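Local coordinates for 3-dehydroquinate dehydratase (Clostridium difficile, PDB 4H3D), which catalyses the cis-dehydration of 3-dehydroquinate to 3-dehydroshikimate through a Schiff-base intermediate, the third step of chorismate biosynthesis, at residues L46-W51 against D78-F83; G112-I117 against K138-I143; P20-P25 against E245-L250; E64-L69 against K106-T111. All blocks are in the same frame, centred on the assembly; numbering follows the deposited sequence.

Interaction 1. Residues L46-W51 against D78-F83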
loop_
_atom_site.group_PDB
_atom_site.type_symbol
_atom_site.label_atom_id
_atom_site.label_comp_id
_atom_site.label_asym_id
_atom_site.label_seq_id
_atom_site.Cartn_x
_atom_site.Cartn_y
_atom_site.Cartn_z
ATOM N N LEU B 46 -6.634 -16.993 -7.251
ATOM C CA LEU B 46 -6.549 -16.912 -5.810
ATOM C C LEU B 46 -5.734 -18.140 -5.426
ATOM O O LEU B 46 -5.563 -19.052 -6.240
ATOM C CB LEU B 46 -7.932 -16.911 -5.171
ATOM C CG LEU B 46 -8.840 -18.112 -5.410
ATOM C CD1 LEU B 46 -8.310 -19.339 -4.662
ATOM C CD2 LEU B 46 -10.262 -17.785 -4.958
ATOM N N ASP B 47 -5.238 -18.176 -4.204
ATOM C CA ASP B 47 -4.368 -19.238 -3.795
ATOM C C ASP B 47 -5.011 -20.211 -2.825
ATOM O O ASP B 47 -4.805 -21.400 -2.924
ATOM C CB ASP B 47 -3.110 -18.626 -3.179
ATOM C CG ASP B 47 -2.350 -17.768 -4.162
ATOM O OD1 ASP B 47 -1.907 -18.314 -5.186
ATOM O OD2 ASP B 47 -2.198 -16.542 -3.924
ATOM N N ILE B 48 -5.798 -19.692 -1.902
ATOM C CA ILE B 48 -6.385 -20.494 -0.843
ATOM C C ILE B 48 -7.819 -20.062 -0.623
ATOM O O ILE B 48 -8.147 -18.875 -0.739
ATOM C CB ILE B 48 -5.615 -20.260 0.491
ATOM C CG1 ILE B 48 -4.138 -20.646 0.339
ATOM C CG2 ILE B 48 -6.269 -21.016 1.668
ATOM C CD1 ILE B 48 -3.280 -20.279 1.544
ATOM N N ILE B 49 -8.668 -21.029 -0.315
ATOM C CA ILE B 49 -10.051 -20.774 0.011
ATOM C C ILE B 49 -10.242 -21.096 1.500
ATOM O O ILE B 49 -9.758 -22.111 1.975
ATOM C CB ILE B 49 -11.004 -21.627 -0.832
ATOM C CG1 ILE B 49 -10.976 -21.150 -2.287
ATOM C CG2 ILE B 49 -12.420 -21.541 -0.276
ATOM C CD1 ILE B 49 -11.810 -22.009 -3.268
ATOM N N GLU B 50 -10.899 -20.190 2.223
ATOM C CA GLU B 50 -11.194 -20.382 3.637
ATOM C C GLU B 50 -12.672 -20.631 3.799
ATOM O O GLU B 50 -13.479 -19.870 3.298
ATOM C CB GLU B 50 -10.819 -19.128 4.455
ATOM C CG GLU B 50 -11.269 -19.186 5.937
ATOM C CD GLU B 50 -10.938 -17.903 6.726
ATOM O OE1 GLU B 50 -11.226 -16.795 6.221
ATOM O OE2 GLU B 50 -10.394 -18.016 7.846
ATOM N N TRP B 51 -13.039 -21.709 4.475
ATOM C CA TRP B 51 -14.438 -21.926 4.801
ATOM C C TRP B 51 -14.672 -21.449 6.222
ATOM O O TRP B 51 -14.152 -22.041 7.188
ATOM C CB TRP B 51 -14.857 -23.389 4.626
ATOM C CG TRP B 51 -16.299 -23.629 4.948
ATOM C CD1 TRP B 51 -17.318 -22.715 4.883
ATOM C CD2 TRP B 51 -16.919 -24.885 5.307
ATOM N NE1 TRP B 51 -18.516 -23.310 5.230
ATOM C CE2 TRP B 51 -18.301 -24.639 5.475
ATOM C CE3 TRP B 51 -16.441 -26.178 5.505
ATOM C CZ2 TRP B 51 -19.194 -25.633 5.843
ATOM C CZ3 TRP B 51 -17.341 -27.165 5.870
ATOM C CH2 TRP B 51 -18.697 -26.883 6.041
ATOM N N ASP B 78 -7.983 -29.266 -6.193
ATOM C CA ASP B 78 -6.756 -29.235 -5.422
ATOM C C ASP B 78 -6.401 -27.864 -4.869
ATOM O O ASP B 78 -5.275 -27.658 -4.468
ATOM C CB ASP B 78 -5.593 -29.797 -6.247
ATOM C CG ASP B 78 -5.700 -31.307 -6.454
ATOM O OD1 ASP B 78 -5.989 -32.037 -5.463
ATOM O OD2 ASP B 78 -5.478 -31.764 -7.603
ATOM N N ILE B 79 -7.357 -26.935 -4.832
ATOM C CA ILE B 79 -7.100 -25.623 -4.221
ATOM C C ILE B 79 -6.959 -25.833 -2.699
ATOM O O ILE B 79 -7.788 -26.512 -2.095
ATOM C CB ILE B 79 -8.244 -24.626 -4.516
ATOM C CG1 ILE B 79 -8.271 -24.273 -5.998
ATOM C CG2 ILE B 79 -8.060 -23.342 -3.718
ATOM C CD1 ILE B 79 -9.420 -23.343 -6.397
ATOM N N PRO B 80 -5.897 -25.290 -2.079
ATOM C CA PRO B 80 -5.796 -25.466 -0.627
ATOM C C PRO B 80 -7.031 -24.928 0.108
ATOM O O PRO B 80 -7.525 -23.852 -0.224
ATOM C CB PRO B 80 -4.559 -24.655 -0.255
ATOM C CG PRO B 80 -3.691 -24.677 -1.510
ATOM C CD PRO B 80 -4.636 -24.822 -2.685
ATOM N N LEU B 81 -7.524 -25.685 1.084
ATOM C CA LEU B 81 -8.701 -25.295 1.843
ATOM C C LEU B 81 -8.356 -25.100 3.309
ATOM O O LEU B 81 -7.808 -26.015 3.965
ATOM C CB LEU B 81 -9.794 -26.365 1.714
ATOM C CG LEU B 81 -11.105 -26.129 2.456
ATOM C CD1 LEU B 81 -11.801 -24.891 1.947
ATOM C CD2 LEU B 81 -12.027 -27.363 2.293
ATOM N N LEU B 82 -8.673 -23.910 3.810
ATOM C CA LEU B 82 -8.508 -23.549 5.233
ATOM C C LEU B 82 -9.868 -23.659 5.922
ATOM O O LEU B 82 -10.849 -23.098 5.442
ATOM C CB LEU B 82 -7.995 -22.105 5.347
ATOM C CG LEU B 82 -8.093 -21.405 6.726
ATOM C CD1 LEU B 82 -7.317 -22.183 7.816
ATOM C CD2 LEU B 82 -7.615 -19.935 6.618
ATOM N N PHE B 83 -9.922 -24.385 7.038
ATOM C CA PHE B 83 -11.156 -24.569 7.811
ATOM C C PHE B 83 -11.053 -23.683 9.034
ATOM O O PHE B 83 -10.107 -23.804 9.797
ATOM C CB PHE B 83 -11.292 -26.026 8.228
ATOM C CG PHE B 83 -12.551 -26.331 8.971
ATOM C CD1 PHE B 83 -13.735 -26.468 8.300
ATOM C CD2 PHE B 83 -12.541 -26.511 10.344
ATOM C CE1 PHE B 83 -14.926 -26.768 8.984
ATOM C CE2 PHE B 83 -13.725 -26.821 11.029
ATOM C CZ PHE B 83 -14.910 -26.950 10.335
#

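Interaction 2. Residues G112-I117 against K138-I143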
loop_
_atom_site.group_PDB
_atom_site.type_symbol
_atom_site.label_atom_id
_atom_site.label_comp_id
_atom_site.label_asym_id
_atom_site.label_seq_id
_atom_site.Cartn_x
_atom_site.Cartn_y
_atom_site.Cartn_z
ATOM N N GLY B 112 -9.134 -35.618 6.234
ATOM C CA GLY B 112 -8.113 -35.520 5.211
ATOM C C GLY B 112 -8.540 -34.549 4.102
ATOM O O GLY B 112 -7.824 -34.369 3.129
ATOM N N LEU B 113 -9.694 -33.901 4.272
ATOM C CA LEU B 113 -10.222 -32.977 3.258
ATOM C C LEU B 113 -9.785 -31.515 3.428
ATOM O O LEU B 113 -9.970 -30.718 2.504
ATOM C CB LEU B 113 -11.757 -33.049 3.220
ATOM C CG LEU B 113 -12.351 -34.430 2.931
ATOM C CD1 LEU B 113 -13.876 -34.356 2.846
ATOM C CD2 LEU B 113 -11.775 -35.009 1.640
ATOM N N VAL B 114 -9.234 -31.151 4.594
ATOM C CA VAL B 114 -8.752 -29.764 4.818
ATOM C C VAL B 114 -7.234 -29.722 4.899
ATOM O O VAL B 114 -6.600 -30.624 5.455
ATOM C CB VAL B 114 -9.382 -29.100 6.085
ATOM C CG1 VAL B 114 -10.914 -29.027 5.944
ATOM C CG2 VAL B 114 -9.000 -29.826 7.353
ATOM N N ASP B 115 -6.657 -28.667 4.349
ATOM C CA ASP B 115 -5.211 -28.507 4.282
ATOM C C ASP B 115 -4.657 -27.709 5.452
ATOM O O ASP B 115 -3.498 -27.914 5.853
ATOM C CB ASP B 115 -4.861 -27.852 2.960
ATOM C CG ASP B 115 -5.319 -28.673 1.802
ATOM O OD1 ASP B 115 -4.772 -29.779 1.625
ATOM O OD2 ASP B 115 -6.237 -28.240 1.080
ATOM N N LEU B 116 -5.480 -26.787 5.964
ATOM C CA LEU B 116 -5.158 -25.970 7.137
ATOM C C LEU B 116 -6.396 -25.771 7.991
ATOM O O LEU B 116 -7.522 -25.841 7.500
ATOM C CB LEU B 116 -4.681 -24.552 6.760
ATOM C CG LEU B 116 -3.697 -24.350 5.617
ATOM C CD1 LEU B 116 -4.446 -24.160 4.291
ATOM C CD2 LEU B 116 -2.832 -23.140 5.879
ATOM N N ILE B 117 -6.175 -25.511 9.272
ATOM C CA ILE B 117 -7.240 -25.131 10.184
ATOM C C ILE B 117 -6.768 -23.918 10.957
ATOM O O ILE B 117 -5.568 -23.746 11.157
ATOM C CB ILE B 117 -7.644 -26.249 11.203
ATOM C CG1 ILE B 117 -6.430 -26.734 12.014
ATOM C CG2 ILE B 117 -8.297 -27.384 10.485
ATOM C CD1 ILE B 117 -6.808 -27.667 13.220
ATOM N N LYS B 138 -2.287 -35.654 11.296
ATOM C CA LYS B 138 -2.995 -35.815 10.015
ATOM C C LYS B 138 -2.416 -34.948 8.882
ATOM O O LYS B 138 -3.037 -34.783 7.855
ATOM C CB LYS B 138 -4.478 -35.475 10.207
ATOM C CG LYS B 138 -5.191 -36.328 11.247
ATOM C CD LYS B 138 -5.079 -37.827 10.956
ATOM C CE LYS B 138 -5.567 -38.170 9.543
ATOM N NZ LYS B 138 -5.355 -39.623 9.199
ATOM N N GLU B 139 -1.228 -34.386 9.079
ATOM C CA GLU B 139 -0.563 -33.572 8.049
ATOM C C GLU B 139 -1.377 -32.320 7.639
ATOM O O GLU B 139 -1.339 -31.876 6.489
ATOM C CB GLU B 139 -0.230 -34.426 6.824
ATOM C CG GLU B 139 0.466 -35.731 7.181
ATOM C CD GLU B 139 0.961 -36.511 5.965
ATOM O OE1 GLU B 139 0.301 -37.489 5.585
ATOM O OE2 GLU B 139 2.001 -36.135 5.389
ATOM N N VAL B 140 -2.099 -31.773 8.603
ATOM C CA VAL B 140 -2.863 -30.568 8.426
ATOM C C VAL B 140 -2.043 -29.420 9.018
ATOM O O VAL B 140 -1.503 -29.555 10.106
ATOM C CB VAL B 140 -4.220 -30.675 9.150
ATOM C CG1 VAL B 140 -5.000 -29.320 9.099
ATOM C CG2 VAL B 140 -5.024 -31.798 8.558
ATOM N N LYS B 141 -1.935 -28.308 8.287
ATOM C CA LYS B 141 -1.211 -27.137 8.766
ATOM C C LYS B 141 -2.081 -26.304 9.701
ATOM O O LYS B 141 -3.307 -26.254 9.573
ATOM C CB LYS B 141 -0.710 -26.284 7.598
ATOM C CG LYS B 141 0.125 -27.041 6.600
ATOM C CD LYS B 141 1.341 -27.723 7.226
ATOM C CE LYS B 141 2.141 -28.444 6.149
ATOM N NZ LYS B 141 3.236 -29.265 6.713
ATOM N N VAL B 142 -1.450 -25.635 10.655
ATOM C CA VAL B 142 -2.222 -24.900 11.629
ATOM C C VAL B 142 -1.879 -23.427 11.685
ATOM O O VAL B 142 -0.717 -23.039 11.754
ATOM C CB VAL B 142 -2.058 -25.499 13.036
ATOM C CG1 VAL B 142 -2.878 -24.688 14.087
ATOM C CG2 VAL B 142 -2.509 -26.962 13.039
ATOM N N ILE B 143 -2.925 -22.623 11.605
ATOM C CA ILE B 143 -2.843 -21.200 11.834
ATOM C C ILE B 143 -3.326 -21.035 13.281
ATOM O O ILE B 143 -4.371 -21.575 13.633
ATOM C CB ILE B 143 -3.825 -20.405 10.913
ATOM C CG1 ILE B 143 -3.320 -20.360 9.477
ATOM C CG2 ILE B 143 -4.004 -18.976 11.417
ATOM C CD1 ILE B 143 -4.296 -19.690 8.520
HETATM O O HOH W 1 -1.899 -29.764 4.904
#

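Interaction 3. Residues P20-P25 against E245-L250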
loop_
_atom_site.group_PDB
_atom_site.type_symbol
_atom_site.label_atom_id
_atom_site.label_comp_id
_atom_site.label_asym_id
_atom_site.label_seq_id
_atom_site.Cartn_x
_atom_site.Cartn_y
_atom_site.Cartn_z
ATOM N N PRO B 20 2.938 -12.709 -1.643
ATOM C CA PRO B 20 2.006 -13.224 -0.655
ATOM C C PRO B 20 0.870 -13.964 -1.324
ATOM O O PRO B 20 0.474 -13.610 -2.436
ATOM C CB PRO B 20 1.458 -11.960 0.003
ATOM C CG PRO B 20 2.542 -10.967 -0.158
ATOM C CD PRO B 20 3.246 -11.291 -1.418
ATOM N N LYS B 21 0.336 -14.962 -0.641
ATOM C CA LYS B 21 -0.764 -15.744 -1.177
ATOM C C LYS B 21 -2.080 -15.100 -0.780
ATOM O O LYS B 21 -2.203 -14.530 0.313
ATOM C CB LYS B 21 -0.683 -17.188 -0.676
ATOM C CG LYS B 21 0.716 -17.835 -0.876
ATOM C CD LYS B 21 1.164 -17.823 -2.328
ATOM C CE LYS B 21 2.552 -18.450 -2.492
ATOM N NZ LYS B 21 3.629 -17.580 -1.889
ATOM N N ILE B 22 -3.056 -15.180 -1.668
ATOM C CA ILE B 22 -4.366 -14.595 -1.418
ATOM C C ILE B 22 -5.359 -15.656 -1.007
ATOM O O ILE B 22 -5.529 -16.685 -1.709
ATOM C CB ILE B 22 -4.930 -13.904 -2.675
ATOM C CG1 ILE B 22 -4.018 -12.769 -3.111
ATOM C CG2 ILE B 22 -6.344 -13.354 -2.392
ATOM C CD1 ILE B 22 -4.460 -12.087 -4.397
ATOM N N CYS B 23 -6.033 -15.396 0.110
ATOM C CA CYS B 23 -7.055 -16.275 0.654
ATOM C C CYS B 23 -8.398 -15.565 0.597
ATOM O O CYS B 23 -8.497 -14.375 0.944
ATOM C CB CYS B 23 -6.738 -16.614 2.112
ATOM S SG CYS B 23 -7.858 -17.754 2.872
ATOM N N VAL B 24 -9.428 -16.279 0.159
ATOM C CA VAL B 24 -10.770 -15.729 0.071
ATOM C C VAL B 24 -11.730 -16.614 0.858
ATOM O O VAL B 24 -11.735 -17.829 0.672
ATOM C CB VAL B 24 -11.239 -15.674 -1.391
ATOM C CG1 VAL B 24 -12.598 -15.015 -1.480
ATOM C CG2 VAL B 24 -10.211 -14.935 -2.255
ATOM N N PRO B 25 -12.542 -16.014 1.758
ATOM C CA PRO B 25 -13.492 -16.812 2.512
ATOM C C PRO B 25 -14.829 -17.088 1.838
ATOM O O PRO B 25 -15.303 -16.303 1.006
ATOM C CB PRO B 25 -13.751 -15.968 3.780
ATOM C CG PRO B 25 -13.418 -14.617 3.425
ATOM C CD PRO B 25 -12.400 -14.659 2.314
ATOM N N GLU B 245 -8.936 -7.407 -7.399
ATOM C CA GLU B 245 -8.207 -6.158 -7.288
ATOM C C GLU B 245 -6.979 -6.330 -6.393
ATOM O O GLU B 245 -5.934 -5.721 -6.631
ATOM C CB GLU B 245 -9.143 -5.051 -6.805
ATOM C CG GLU B 245 -10.266 -4.776 -7.821
ATOM C CD GLU B 245 -11.192 -3.639 -7.430
ATOM O OE1 GLU B 245 -11.205 -3.250 -6.245
ATOM O OE2 GLU B 245 -11.921 -3.139 -8.319
ATOM N N LEU B 246 -7.088 -7.194 -5.389
ATOM C CA LEU B 246 -5.969 -7.463 -4.503
ATOM C C LEU B 246 -4.875 -8.186 -5.298
ATOM O O LEU B 246 -3.676 -7.887 -5.155
ATOM C CB LEU B 246 -6.439 -8.295 -3.303
ATOM C CG LEU B 246 -5.438 -8.604 -2.194
ATOM C CD1 LEU B 246 -4.835 -7.324 -1.691
ATOM C CD2 LEU B 246 -6.122 -9.406 -1.024
ATOM N N ASN B 247 -5.283 -9.119 -6.152
ATOM C CA ASN B 247 -4.328 -9.842 -6.989
ATOM C C ASN B 247 -3.548 -8.866 -7.879
ATOM O O ASN B 247 -2.332 -8.961 -7.996
ATOM C CB ASN B 247 -5.023 -10.896 -7.865
ATOM C CG ASN B 247 -4.024 -11.804 -8.581
ATOM O OD1 ASN B 247 -3.249 -12.511 -7.941
ATOM N ND2 ASN B 247 -4.054 -11.795 -9.903
ATOM N N SER B 248 -4.256 -7.914 -8.479
ATOM C CA SER B 248 -3.626 -6.937 -9.352
ATOM C C SER B 248 -2.581 -6.108 -8.615
ATOM O O SER B 248 -1.489 -5.901 -9.120
ATOM C CB SER B 248 -4.675 -6.012 -9.962
ATOM O OG SER B 248 -5.625 -6.761 -10.684
ATOM N N VAL B 249 -2.922 -5.635 -7.422
ATOM C CA VAL B 249 -1.985 -4.826 -6.633
ATOM C C VAL B 249 -0.744 -5.633 -6.214
ATOM O O VAL B 249 0.383 -5.135 -6.303
ATOM C CB VAL B 249 -2.651 -4.212 -5.398
ATOM C CG1 VAL B 249 -1.630 -3.378 -4.601
ATOM C CG2 VAL B 249 -3.828 -3.327 -5.813
ATOM N N LEU B 250 -0.947 -6.875 -5.774
ATOM C CA LEU B 250 0.163 -7.719 -5.375
ATOM C C LEU B 250 1.134 -7.959 -6.535
ATOM O O LEU B 250 2.352 -7.991 -6.337
ATOM C CB LEU B 250 -0.332 -9.048 -4.819
ATOM C CG LEU B 250 -1.175 -8.990 -3.550
ATOM C CD1 LEU B 250 -1.573 -10.414 -3.116
ATOM C CD2 LEU B 250 -0.437 -8.321 -2.464
#

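Interaction 4. Residues E64-L69 against K106-T111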
loop_
_atom_site.group_PDB
_atom_site.type_symbol
_atom_site.label_atom_id
_atom_site.label_comp_id
_atom_site.label_asym_id
_atom_site.label_seq_id
_atom_site.Cartn_x
_atom_site.Cartn_y
_atom_site.Cartn_z
ATOM N N GLU B 64 -23.544 -33.001 9.010
ATOM C CA GLU B 64 -23.928 -32.015 7.976
ATOM C C GLU B 64 -22.727 -31.157 7.576
ATOM O O GLU B 64 -22.573 -30.787 6.399
ATOM C CB GLU B 64 -25.137 -31.175 8.437
ATOM C CG GLU B 64 -26.445 -32.025 8.486
ATOM C CD GLU B 64 -27.632 -31.354 9.200
ATOM O OE1 GLU B 64 -28.785 -31.641 8.829
ATOM O OE2 GLU B 64 -27.427 -30.576 10.144
ATOM N N VAL B 65 -21.848 -30.877 8.534
ATOM C CA VAL B 65 -20.620 -30.146 8.237
ATOM C C VAL B 65 -19.763 -30.981 7.268
ATOM O O VAL B 65 -19.211 -30.451 6.293
ATOM C CB VAL B 65 -19.773 -29.858 9.494
ATOM C CG1 VAL B 65 -18.380 -29.287 9.086
ATOM C CG2 VAL B 65 -20.514 -28.907 10.468
ATOM N N LYS B 66 -19.639 -32.275 7.550
ATOM C CA LYS B 66 -18.867 -33.172 6.669
ATOM C C LYS B 66 -19.468 -33.262 5.261
ATOM O O LYS B 66 -18.730 -33.273 4.277
ATOM C CB LYS B 66 -18.720 -34.565 7.271
ATOM C CG LYS B 66 -17.731 -34.641 8.460
ATOM C CD LYS B 66 -17.595 -36.092 8.943
ATOM C CE LYS B 66 -16.727 -36.198 10.169
ATOM N NZ LYS B 66 -16.662 -37.591 10.679
ATOM N N GLU B 67 -20.796 -33.321 5.182
ATOM C CA GLU B 67 -21.499 -33.390 3.897
ATOM C C GLU B 67 -21.116 -32.216 2.996
ATOM O O GLU B 67 -20.823 -32.400 1.812
ATOM C CB GLU B 67 -23.027 -33.408 4.107
ATOM C CG GLU B 67 -23.572 -34.657 4.780
ATOM C CD GLU B 67 -25.093 -34.619 4.960
ATOM O OE1 GLU B 67 -25.768 -33.869 4.224
ATOM O OE2 GLU B 67 -25.610 -35.355 5.813
ATOM N N VAL B 68 -21.114 -31.009 3.561
ATOM C CA VAL B 68 -20.746 -29.807 2.803
ATOM C C VAL B 68 -19.280 -29.888 2.388
ATOM O O VAL B 68 -18.925 -29.627 1.235
ATOM C CB VAL B 68 -20.994 -28.517 3.611
ATOM C CG1 VAL B 68 -20.478 -27.303 2.847
ATOM C CG2 VAL B 68 -22.464 -28.373 3.917
ATOM N N LEU B 69 -18.438 -30.292 3.319
ATOM C CA LEU B 69 -17.009 -30.417 3.050
ATOM C C LEU B 69 -16.733 -31.349 1.857
ATOM O O LEU B 69 -15.885 -31.024 1.010
ATOM C CB LEU B 69 -16.302 -30.926 4.286
ATOM C CG LEU B 69 -14.788 -30.995 4.242
ATOM C CD1 LEU B 69 -14.209 -29.621 3.913
ATOM C CD2 LEU B 69 -14.260 -31.535 5.580
ATOM N N LYS B 106 -11.005 -31.363 15.360
ATOM C CA LYS B 106 -10.347 -32.657 15.293
ATOM C C LYS B 106 -11.009 -33.544 14.254
ATOM O O LYS B 106 -10.343 -34.143 13.431
ATOM C CB LYS B 106 -10.353 -33.325 16.666
ATOM C CG LYS B 106 -9.429 -32.631 17.664
ATOM C CD LYS B 106 -9.381 -33.359 19.005
ATOM C CE LYS B 106 -8.653 -34.683 18.937
ATOM N NZ LYS B 106 -8.854 -35.475 20.203
ATOM N N GLU B 107 -12.332 -33.609 14.284
ATOM C CA GLU B 107 -13.059 -34.451 13.351
ATOM C C GLU B 107 -12.855 -34.018 11.921
ATOM O O GLU B 107 -12.724 -34.862 11.026
ATOM C CB GLU B 107 -14.557 -34.452 13.676
ATOM C CG GLU B 107 -14.911 -35.302 14.857
ATOM C CD GLU B 107 -14.813 -36.781 14.543
ATOM O OE1 GLU B 107 -15.188 -37.188 13.412
ATOM O OE2 GLU B 107 -14.369 -37.537 15.429
ATOM N N ILE B 108 -12.831 -32.707 11.688
ATOM C CA ILE B 108 -12.658 -32.213 10.344
ATOM C C ILE B 108 -11.218 -32.437 9.883
ATOM O O ILE B 108 -10.999 -32.785 8.718
ATOM C CB ILE B 108 -13.111 -30.733 10.196
ATOM C CG1 ILE B 108 -14.608 -30.625 10.466
ATOM C CG2 ILE B 108 -12.801 -30.197 8.790
ATOM C CD1 ILE B 108 -15.456 -31.645 9.733
ATOM N N SER B 109 -10.245 -32.259 10.784
ATOM C CA SER B 109 -8.837 -32.541 10.442
ATOM C C SER B 109 -8.682 -33.996 10.070
ATOM O O SER B 109 -7.886 -34.333 9.217
ATOM C CB SER B 109 -7.892 -32.262 11.618
ATOM O OG SER B 109 -7.873 -30.909 11.969
ATOM N N ASN B 110 -9.450 -34.859 10.739
ATOM C CA ASN B 110 -9.384 -36.294 10.499
ATOM C C ASN B 110 -9.888 -36.737 9.115
ATOM O O ASN B 110 -9.503 -37.802 8.639
ATOM C CB ASN B 110 -10.154 -37.066 11.587
ATOM C CG ASN B 110 -9.886 -38.542 11.534
ATOM O OD1 ASN B 110 -8.733 -38.962 11.525
ATOM N ND2 ASN B 110 -10.952 -39.352 11.481
ATOM N N THR B 111 -10.737 -35.931 8.469
ATOM C CA THR B 111 -11.276 -36.306 7.150
ATOM C C THR B 111 -10.222 -36.361 6.062
ATOM O O THR B 111 -10.389 -37.066 5.087
ATOM C CB THR B 111 -12.357 -35.323 6.650
ATOM O OG1 THR B 111 -11.774 -34.030 6.443
ATOM C CG2 THR B 111 -13.512 -35.236 7.631
HETATM O O HOH W 2 -13.648 -37.463 11.243
#

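Interaction 1. Residues L46-W51 against D78-F83
W51 and F83, E50 and L82, I49 and L81 stand abreast on two neighbouring parallel strands of a TIM barrel, joined in sequence by a beta-alpha-beta crossover through helix 62-76. The segments are a worked example of how such strands divide their side chains between two environments. Their backbones are stitched by nearly straight bonds from I49 N to P80 O, from L82 N to I49 O (2.8 Å) and from W51 N to L82 O (2.8 Å), while the strand axes cross at -25°.

On the face carrying E50 and L82, the leucine lies beside the glutamate and points the same way. Its CD2 approaches CG of E50 at 3.8 Å and OE2 of E50 at 3.6 Å; that oxygen has its polar partner in the hydroxyl of T84. E50 and W51 belong to the 3-dehydroquinate site, and the E50 side chain comes within about 5 Å of that of the Schiff-base lysine K174.

The face of I49, L81 and W51 is turned to helix 62-76. There I49 spreads its branches, CG1 resting 3.9 Å from CG2 of I79 and CG2 meeting CD1 of L81. W51 holds CG anti to its backbone N (chi1 -180°), as F83 does, and the rings form an offset edge-to-face pair, the edge of F83 toward the face of W51, planes at 72°, CE1 of F83 lying 3.8 Å from CE3 of W51.

Interaction 2. Residues G112-I117 against K138-I143
I117 and I143 meet in a strand pairing beside the active site: I143 N donates to I117 O at 2.9 Å, and the I143 side chain lies about 4 Å from that of the Schiff-base lysine K174. One step back, I117 N bonds to K141 O at 3.0 Å.

At the start of the pairing D115 O takes two donors. K141 N reaches it at 2.9 Å from 26° off the carbonyl plane, and a water 2.6 Å from the same D115 O also donates to E139 O, 2.7 Å from the water. The water thus ties D115 to E139, the C-prime residue (positive phi) of the Schellman motif that ends helix 125-137.

The two strands and that helix make one beta-alpha-beta unit of the TIM barrel, and the apolar side chains of I117, V140 and V142 pack against the helix. I117 sets CG1 between its backbone N and carbonyl carbon (chi1 56°), where it lies 4.1 Å from CG2 of V142, the two side chains pointing the same way. Its other branch, CG2, meets CG1 of V140 at 4.1 Å, those side chains crossing at about a right angle. A135 of helix 125-137 touches I117, V140 and V142 alike.

Interaction 3. Residues P20-P25 against E245-L250
OD1 of N247 accepts a hydrogen bond from NH1 of R19, while CB of N247 lies 3.7 Å from the methyl CD1 of I22. I22 carries most of the meeting. With CG1 anti to its carbonyl carbon and CD1 continuing the chain in extended form (chi2 176°), it drives its terminal methyl against the helix backbone, where CD1 comes 3.4 Å from CA of N247.

L250 covers the shaft of the same side chain: its CD1 is 3.4 Å from CG1 of I22, tighter than usual carbon contact. O of P20 lies 3.9 Å from that CD1 of L250. The other branch, CG2 of I22, slides past CD2 of L246 at 4.2 Å, the two side chains running in opposite directions.

The elements are strand 21-26 and the closing helix 243-256 of the TIM barrel, distant in sequence; their segments 21-25 and 245-250 run antiparallel at 171°. Elsewhere on this helix V249 packs on V249 of the second subunit, while L246 and L250 also touch T228 on the adjacent strand.

The join thus depends on the close fit of I22 against L246, N247 and L250, with P20 adding its carbonyl, and not on directed polar bonds between the segments.

Interaction 4. Residues E64-L69 against K106-T111
Of the flat groups here, the carboxylate of E107 is the one K66 meets directly: NZ of K66 lies 3.1 Å from OE1 of E107, nearly along the C-O axis, in a salt bridge. A water joins the pair, donating to OE1 of E107 at 2.7 Å and to the backbone O of E107 at 2.8 Å, while accepting from NZ of K66; the amide of N110 reaches the same water weakly. K66 is extended beyond CG, whereas E107 bends at chi2 (-72°).

Beneath the charges, helices 62-76 and 98-110 of the barrel's outer layer pack side by side, their segments 64-69 and 106-110 crossing at -33°. I108 meets CG1 of V65 with its CD1 at 3.8 Å, CG of K66 with the same CD1 at 4.0 Å, and CD2 of L69 with its CG2 at 3.8 Å. L69 and T111 approach tip to tip, CD2 of the leucine standing 3.6 Å from OG1 of the threonine. That hydroxyl donates to I108 O at 2.7 Å and is bonded by L113 N; the I108 carbonyl takes T111 N as well.

Further inward, V65 touches W51 and I108 touches F83, so the helix pair rests on the strands. The chemistry is graded by depth: mainly aliphatic contact faces the barrel, and a water-linked ion pair closes the outer side, where the ammonium probably favours the ionised form of E107.

The four contacts illustrate how the chemistry within one TIM barrel follows from what is paired: strand with strand, strand with helix, helix with helix. Interactions 1 and 2 are buried strand pairings within the same parallel sheet, neighbours through strands 81-84 and 116-120, where F83 N probably bonds to L116 O. Both lean on regular backbone bonds, and both come near K174. Interaction 3, also buried, adds the adjoining strand, 21-26, to the sheet of interaction 1 but joins it to a helix by van der Waals contact, close to the second subunit. Interaction 4, only partly buried, pairs two outer helices and is the one with a salt bridge across its segments; it touches interactions 1 and 2 but stays clear of interaction 3.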